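Local coordinates for SspB protein (Streptomyces clavuligerus, PDB 6JUF) that probably acts as a metal-dependent DNase in the phosphorothioation-sensing SspABCD-SspE defence system against phages, at residues 130-139 with 148-156. Numbering follows the deposited sequence.
Sequences SWYVAFHLAP and LTQVIVRHV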
loop_
_atom_site.group_PDB
_atom_site.type_symbol
_atom_site.label_atom_id
_atom_site.label_comp_id
_atom_site.label_asym_id
_atom_site.label_seq_id
_atom_site.Cartn_x
_atom_site.Cartn_y
_atom_site.Cartn_z
ATOM N N SER B 130 6.236 -15.560 -16.668
ATOM C CA SER B 130 6.738 -16.226 -15.438
ATOM C C SER B 130 5.652 -16.341 -14.397
ATOM O O SER B 130 5.518 -17.381 -13.713
ATOM C CB SER B 130 7.997 -15.572 -14.870
ATOM O OG SER B 130 9.087 -15.837 -15.733
ATOM N N TRP B 131 4.878 -15.268 -14.273
ATOM C CA TRP B 131 3.699 -15.310 -13.367
ATOM C C TRP B 131 2.669 -16.311 -13.816
ATOM O O TRP B 131 2.094 -17.047 -12.987
ATOM C CB TRP B 131 3.019 -13.930 -13.345
ATOM C CG TRP B 131 3.662 -12.931 -12.373
ATOM C CD1 TRP B 131 3.083 -12.444 -11.229
ATOM C CD2 TRP B 131 4.945 -12.219 -12.509
ATOM N NE1 TRP B 131 3.888 -11.484 -10.625
ATOM C CE2 TRP B 131 5.050 -11.335 -11.356
ATOM C CE3 TRP B 131 5.992 -12.217 -13.463
ATOM C CZ2 TRP B 131 6.162 -10.507 -11.154
ATOM C CZ3 TRP B 131 7.105 -11.412 -13.245
ATOM C CH2 TRP B 131 7.215 -10.590 -12.115
ATOM N N TYR B 132 2.390 -16.325 -15.112
ATOM C CA TYR B 132 1.454 -17.313 -15.684
ATOM C C TYR B 132 1.914 -18.771 -15.388
ATOM O O TYR B 132 1.132 -19.581 -14.924
ATOM C CB TYR B 132 1.221 -17.078 -17.201
ATOM C CG TYR B 132 0.085 -17.955 -17.672
ATOM C CD1 TYR B 132 0.320 -19.270 -18.112
ATOM C CD2 TYR B 132 -1.225 -17.456 -17.723
ATOM C CE1 TYR B 132 -0.738 -20.067 -18.540
ATOM C CE2 TYR B 132 -2.287 -18.266 -18.123
ATOM C CZ TYR B 132 -2.034 -19.558 -18.502
ATOM O OH TYR B 132 -3.067 -20.339 -18.912
ATOM N N VAL B 133 3.191 -19.093 -15.587
ATOM C CA VAL B 133 3.681 -20.444 -15.223
ATOM C C VAL B 133 3.464 -20.677 -13.723
ATOM O O VAL B 133 2.951 -21.714 -13.315
ATOM C CB VAL B 133 5.193 -20.611 -15.550
ATOM C CG1 VAL B 133 5.665 -22.016 -15.058
ATOM C CG2 VAL B 133 5.412 -20.502 -17.060
ATOM N N ALA B 134 3.891 -19.708 -12.878
ATOM C CA ALA B 134 3.896 -19.898 -11.409
ATOM C C ALA B 134 2.488 -20.198 -10.913
ATOM O O ALA B 134 2.281 -21.090 -10.116
ATOM C CB ALA B 134 4.483 -18.681 -10.648
ATOM N N PHE B 135 1.517 -19.423 -11.382
ATOM C CA PHE B 135 0.125 -19.634 -10.926
ATOM C C PHE B 135 -0.590 -20.753 -11.651
ATOM O O PHE B 135 -1.386 -21.481 -10.974
ATOM C CB PHE B 135 -0.683 -18.338 -11.008
ATOM C CG PHE B 135 -0.349 -17.377 -9.895
ATOM C CD1 PHE B 135 -1.119 -17.361 -8.746
ATOM C CD2 PHE B 135 0.758 -16.523 -9.983
ATOM C CE1 PHE B 135 -0.816 -16.490 -7.686
ATOM C CE2 PHE B 135 1.047 -15.642 -8.933
ATOM C CZ PHE B 135 0.313 -15.658 -7.770
ATOM N N HIS B 136 -0.393 -20.900 -12.969
ATOM C CA HIS B 136 -1.299 -21.750 -13.770
ATOM C C HIS B 136 -0.696 -23.031 -14.318
ATOM O O HIS B 136 -1.436 -23.947 -14.646
ATOM C CB HIS B 136 -1.847 -20.910 -14.923
ATOM C CG HIS B 136 -2.782 -19.818 -14.452
ATOM N ND1 HIS B 136 -3.901 -20.092 -13.768
ATOM C CD2 HIS B 136 -2.763 -18.451 -14.641
ATOM C CE1 HIS B 136 -4.566 -18.959 -13.468
ATOM N NE2 HIS B 136 -3.872 -17.931 -14.006
ATOM N N LEU B 137 0.632 -23.097 -14.443
ATOM C CA LEU B 137 1.277 -24.279 -15.129
ATOM C C LEU B 137 2.184 -25.133 -14.251
ATOM O O LEU B 137 2.374 -26.316 -14.526
ATOM C CB LEU B 137 2.041 -23.850 -16.388
ATOM C CG LEU B 137 1.175 -23.184 -17.489
ATOM C CD1 LEU B 137 2.004 -22.739 -18.688
ATOM C CD2 LEU B 137 0.125 -24.115 -18.005
ATOM N N ALA B 138 2.672 -24.574 -13.160
ATOM C CA ALA B 138 3.592 -25.330 -12.289
ATOM C C ALA B 138 2.878 -26.498 -11.647
ATOM O O ALA B 138 1.708 -26.357 -11.259
ATOM C CB ALA B 138 4.206 -24.433 -11.189
ATOM N N PRO B 139 3.547 -27.647 -11.531
ATOM C CA PRO B 139 2.819 -28.836 -10.999
ATOM C C PRO B 139 2.802 -28.821 -9.444
ATOM O O PRO B 139 2.180 -29.649 -8.826
ATOM C CB PRO B 139 3.658 -30.004 -11.503
ATOM C CG PRO B 139 5.038 -29.436 -11.580
ATOM C CD PRO B 139 4.880 -27.979 -12.010
ATOM N N LEU B 148 11.215 -23.226 -8.933
ATOM C CA LEU B 148 10.337 -22.439 -9.788
ATOM C C LEU B 148 11.028 -21.942 -11.054
ATOM O O LEU B 148 10.481 -21.975 -12.157
ATOM C CB LEU B 148 9.700 -21.292 -9.014
ATOM C CG LEU B 148 8.692 -20.465 -9.818
ATOM C CD1 LEU B 148 7.528 -21.322 -10.341
ATOM C CD2 LEU B 148 8.179 -19.339 -8.935
ATOM N N THR B 149 12.263 -21.468 -10.885
ATOM C CA THR B 149 13.041 -21.097 -12.051
ATOM C C THR B 149 13.119 -22.257 -13.077
ATOM O O THR B 149 12.899 -22.052 -14.282
ATOM C CB THR B 149 14.459 -20.630 -11.634
ATOM O OG1 THR B 149 14.320 -19.423 -10.868
ATOM C CG2 THR B 149 15.343 -20.377 -12.895
ATOM N N GLN B 150 13.404 -23.470 -12.587
ATOM C CA GLN B 150 13.560 -24.617 -13.523
ATOM C C GLN B 150 12.261 -24.963 -14.262
ATOM O O GLN B 150 12.267 -25.274 -15.474
ATOM C CB GLN B 150 14.181 -25.830 -12.804
ATOM C CG GLN B 150 15.671 -25.598 -12.554
ATOM C CD GLN B 150 16.449 -25.197 -13.822
ATOM O OE1 GLN B 150 17.136 -24.138 -13.861
ATOM N NE2 GLN B 150 16.373 -26.053 -14.861
ATOM N N VAL B 151 11.126 -24.863 -13.566
ATOM C CA VAL B 151 9.854 -25.089 -14.228
ATOM C C VAL B 151 9.582 -24.060 -15.324
ATOM O O VAL B 151 9.165 -24.406 -16.412
ATOM C CB VAL B 151 8.699 -25.235 -13.221
ATOM C CG1 VAL B 151 7.360 -25.439 -13.950
ATOM C CG2 VAL B 151 8.967 -26.465 -12.402
ATOM N N ILE B 152 9.862 -22.791 -15.030
ATOM C CA ILE B 152 9.660 -21.772 -16.041
ATOM C C ILE B 152 10.597 -22.010 -17.246
ATOM O O ILE B 152 10.155 -21.919 -18.364
ATOM C CB ILE B 152 9.831 -20.354 -15.496
ATOM C CG1 ILE B 152 8.764 -20.092 -14.418
ATOM C CG2 ILE B 152 9.731 -19.365 -16.632
ATOM C CD1 ILE B 152 9.106 -18.972 -13.453
ATOM N N VAL B 153 11.867 -22.346 -16.966
ATOM C CA VAL B 153 12.842 -22.637 -18.035
ATOM C C VAL B 153 12.276 -23.743 -18.955
ATOM O O VAL B 153 12.346 -23.627 -20.151
ATOM C CB VAL B 153 14.186 -23.090 -17.465
ATOM C CG1 VAL B 153 15.083 -23.790 -18.516
ATOM C CG2 VAL B 153 14.874 -21.920 -16.770
ATOM N N ARG B 154 11.727 -24.815 -18.355
ATOM C CA ARG B 154 11.196 -25.941 -19.113
ATOM C C ARG B 154 10.120 -25.451 -20.081
ATOM O O ARG B 154 10.130 -25.788 -21.263
ATOM C CB ARG B 154 10.700 -27.016 -18.130
ATOM C CG ARG B 154 10.328 -28.363 -18.748
ATOM C CD ARG B 154 9.696 -29.304 -17.711
ATOM N NE ARG B 154 8.230 -29.142 -17.634
ATOM C CZ ARG B 154 7.358 -29.654 -18.516
ATOM N NH1 ARG B 154 7.776 -30.360 -19.563
ATOM N NH2 ARG B 154 6.059 -29.469 -18.361
ATOM N N HIS B 155 9.186 -24.632 -19.562
ATOM C CA HIS B 155 8.100 -24.090 -20.373
ATOM C C HIS B 155 8.575 -23.135 -21.460
ATOM O O HIS B 155 8.099 -23.148 -22.600
ATOM C CB HIS B 155 7.029 -23.429 -19.467
ATOM C CG HIS B 155 6.009 -24.410 -18.995
ATOM N ND1 HIS B 155 6.029 -24.969 -17.756
ATOM C CD2 HIS B 155 4.976 -25.004 -19.677
ATOM C CE1 HIS B 155 5.037 -25.873 -17.661
ATOM N NE2 HIS B 155 4.400 -25.900 -18.841
ATOM N N VAL B 156 9.563 -22.319 -21.124
ATOM C CA VAL B 156 10.137 -21.380 -22.081
ATOM C C VAL B 156 10.856 -22.123 -23.212
ATOM O O VAL B 156 10.750 -21.739 -24.364
ATOM C CB VAL B 156 11.078 -20.401 -21.379
ATOM C CG1 VAL B 156 11.897 -19.566 -22.374
ATOM C CG2 VAL B 156 10.260 -19.536 -20.405
#
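Val133 wedges its CG1 methyl between three side chains of helix 148-156, meeting Ile152 CG1 at 3.7 Å, Val151 CG1 at 4.0 Å and the ring of His155, which it approaches obliquely on the ND1 side. With CG1 anti to the backbone N (chi1 176°), this methyl enters the groove while CG2 turns toward the CB of His155. Ile152 crosses Val133 at a slant, and its far end reaches Ser130, with Ile152 CD1 3.8 Å from Ser130 CB. The hydroxyl of Ser130, though beside these methyls, is hydrogen-bonded to Asp172 on helix 166-180, which meets its polar demand in a buried setting. One turn on from Ser130, Ala134 CB sits 4.0 Å from Leu148 CD1 and close to the other Leu148 methyl as well.

Leu137 lies over one face of the imidazole of His155. Its CD1 lies 4.1 Å from the centroid of the His155 ring, 23° off the normal, in a CH-pi contact, and its CB adds to the same face near CE1. The ring is also weakly tied to its own helix through a long bond from ND1 to Val151 O, and Leu6 of helix 5-9 touches both His155 and Val133.

Packing thins toward the chain leaving helix 130-137. There, partly exposed Val151 directs CG1 tip to tip at the CD of the exposed Pro139, 4.0 Å away, and only skirts Ala138. Within the wider pi-type turn at 133-137, Val133 O accepts from both Leu137 N and Ala138 N.

No hydrogen bond joins the two segments. Their axes, 9.7 Å apart and at 107°, give a largely apolar packing of two near-perpendicular helices, successive in the chain and joined through the short strand 142-144, in the DUF4007 family region.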